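Local coordinates for protein SusD homolog (PDB 4MRU) that probably binds mucin O-glycans as a SusD-like outer-membrane lipoprotein, helping a gut Bacteroides capture sugars at its surface, at residues A[246-251]-A[314-319]. Sequence-based numbering, arbitrary orientation.
Sequences NRSALC and RLMTAS
Asn246 OD1 takes two hydrogen bonds, a very short one from Ser248 OG (2.5 Å) and a weak one from Ala249 N (3.3 Å). The second is a capping bond at the start of helix 248-254, in the SusD-like fold. The hydroxyl of Ser248 lies in the carbonyl plane of OD1, on a lone pair. CG of Asn246 is anti to the backbone N, which puts it beside the carbonyl carbon. Asn246 ND2 donates to Asp320 O and to a water. That water also takes a weak bond from Arg314 NH2. A second water donates to Ser248 OG and accepts from Arg314 NH1, so two waters link the Asn246 and Ser248 side chains to the Arg314 guanidinium.

The direct bond between the segments is Asn246 N to Ala318 O, 2.7 Å and nearly straight at 175°. The donor sits above the carbonyl plane, not on a lone pair. This ties the residue ahead of the helix to the loop that leads to strand 322-325.

Selenomethionine Met316 packs against Asn246, Ser248 and Ala249. It crosses the Asn246 side chain at about a right angle, and its chain bends at chi3 (-56°). Met316 CE touches Ser248 OG at 3.5 Å and Ala249 CB at 3.9 Å, while Ala249 CB also packs on Ala318 CA. An alanine in place of Asn246 would remove OD1 and ND2, and would probably leave the helix start less well capped and the Ser248 hydroxyl less firmly held. Met316 SE lies 3.3 Å above the Arg314 guanidinium plane, over its centre.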
loop_
_atom_site.group_PDB
_atom_site.type_symbol
_atom_site.label_atom_id
_atom_site.label_comp_id
_atom_site.label_asym_id
_atom_site.label_seq_id
_atom_site.Cartn_x
_atom_site.Cartn_y
_atom_site.Cartn_z
ATOM N N ASN A 246 14.550 12.942 -0.395
ATOM C CA ASN A 246 13.793 11.782 0.019
ATOM C C ASN A 246 14.497 11.185 1.212
ATOM O O ASN A 246 15.566 10.575 1.074
ATOM C CB ASN A 246 13.684 10.789 -1.139
ATOM C CG ASN A 246 12.829 9.601 -0.818
ATOM O OD1 ASN A 246 12.915 9.013 0.278
ATOM N ND2 ASN A 246 11.989 9.202 -1.796
ATOM N N ARG A 247 13.914 11.398 2.400
ATOM C CA ARG A 247 14.537 10.987 3.633
ATOM C C ARG A 247 14.376 9.480 3.832
ATOM O O ARG A 247 15.133 8.871 4.569
ATOM C CB ARG A 247 13.912 11.736 4.820
ATOM C CG ARG A 247 13.980 13.240 4.708
ATOM C CD ARG A 247 15.345 13.731 5.076
ATOM N NE ARG A 247 15.611 13.543 6.491
ATOM C CZ ARG A 247 16.784 13.773 7.060
ATOM N NH1 ARG A 247 17.806 14.183 6.327
ATOM N NH2 ARG A 247 16.950 13.580 8.364
ATOM N N SER A 248 13.393 8.874 3.171
ATOM C CA SER A 248 13.215 7.428 3.283
ATOM C C SER A 248 14.438 6.685 2.740
ATOM O O SER A 248 14.672 5.522 3.081
ATOM C CB SER A 248 11.944 6.922 2.557
ATOM O OG SER A 248 12.048 6.863 1.138
ATOM N N ALA A 249 15.201 7.332 1.866
ATOM C CA ALA A 249 16.430 6.727 1.365
ATOM C C ALA A 249 17.405 6.437 2.492
ATOM O O ALA A 249 18.207 5.505 2.374
ATOM C CB ALA A 249 17.083 7.610 0.302
ATOM N N LEU A 250 17.366 7.224 3.576
ATOM C CA LEU A 250 18.227 6.961 4.726
ATOM C C LEU A 250 18.058 5.514 5.221
ATOM O O LEU A 250 19.054 4.847 5.521
ATOM C CB LEU A 250 17.936 7.903 5.901
ATOM C CG LEU A 250 18.305 9.351 5.620
ATOM C CD1 LEU A 250 17.674 10.244 6.688
ATOM C CD2 LEU A 250 19.816 9.548 5.535
ATOM N N CYS A 251 16.810 5.060 5.325
ATOM C CA CYS A 251 16.479 3.767 5.931
ATOM C C CYS A 251 17.175 2.624 5.216
ATOM O O CYS A 251 17.555 1.641 5.848
ATOM C CB CYS A 251 14.962 3.504 5.918
ATOM S SG CYS A 251 13.983 4.782 6.787
ATOM N N ARG A 314 16.766 -2.234 -2.192
ATOM C CA ARG A 314 16.081 -1.508 -3.219
ATOM C C ARG A 314 17.044 -0.510 -3.854
ATOM O O ARG A 314 17.994 -0.101 -3.240
ATOM C CB ARG A 314 14.801 -0.827 -2.693
ATOM C CG ARG A 314 14.962 0.245 -1.680
ATOM C CD ARG A 314 13.561 0.753 -1.266
ATOM N NE ARG A 314 13.014 1.688 -2.259
ATOM C CZ ARG A 314 12.162 2.681 -1.980
ATOM N NH1 ARG A 314 11.682 2.857 -0.751
ATOM N NH2 ARG A 314 11.784 3.493 -2.930
ATOM N N LEU A 315 16.753 -0.147 -5.108
ATOM C CA LEU A 315 17.526 0.834 -5.875
ATOM C C LEU A 315 16.811 2.169 -5.765
ATOM O O LEU A 315 15.721 2.327 -6.289
ATOM C CB LEU A 315 17.633 0.402 -7.326
ATOM C CG LEU A 315 18.412 1.352 -8.250
ATOM C CD1 LEU A 315 19.871 1.440 -7.792
ATOM C CD2 LEU A 315 18.299 0.920 -9.699
HETATM N N MSE A 316 17.372 3.096 -5.004
HETATM C CA MSE A 316 16.797 4.399 -4.860
HETATM C C MSE A 316 17.848 5.424 -4.562
HETATM O O MSE A 316 18.998 5.085 -4.187
HETATM C CB MSE A 316 15.802 4.357 -3.700
HETATM C CG MSE A 316 16.494 4.272 -2.344
HETATM SE SE MSE A 316 15.064 4.164 -0.979
HETATM C CE MSE A 316 14.103 5.791 -1.476
ATOM N N THR A 317 17.475 6.690 -4.736
ATOM C CA THR A 317 18.359 7.825 -4.439
ATOM C C THR A 317 17.610 8.797 -3.569
ATOM O O THR A 317 16.368 8.764 -3.525
ATOM C CB THR A 317 18.841 8.580 -5.709
ATOM O OG1 THR A 317 17.812 9.483 -6.172
ATOM C CG2 THR A 317 19.254 7.595 -6.841
ATOM N N ALA A 318 18.358 9.706 -2.962
ATOM C CA ALA A 318 17.799 10.758 -2.128
ATOM C C ALA A 318 17.021 11.833 -2.883
ATOM O O ALA A 318 16.520 12.726 -2.230
ATOM C CB ALA A 318 18.910 11.406 -1.290
ATOM N N SER A 319 16.921 11.756 -4.222
ATOM C CA SER A 319 16.067 12.646 -5.010
ATOM C C SER A 319 14.786 12.003 -5.520
ATOM O O SER A 319 13.978 12.674 -6.162
ATOM C CB SER A 319 16.803 13.158 -6.256
ATOM O OG SER A 319 18.129 13.541 -5.959
HETATM O O HOH W 1 10.777 6.753 -3.035
HETATM O O HOH W 2 10.396 5.433 -0.525
#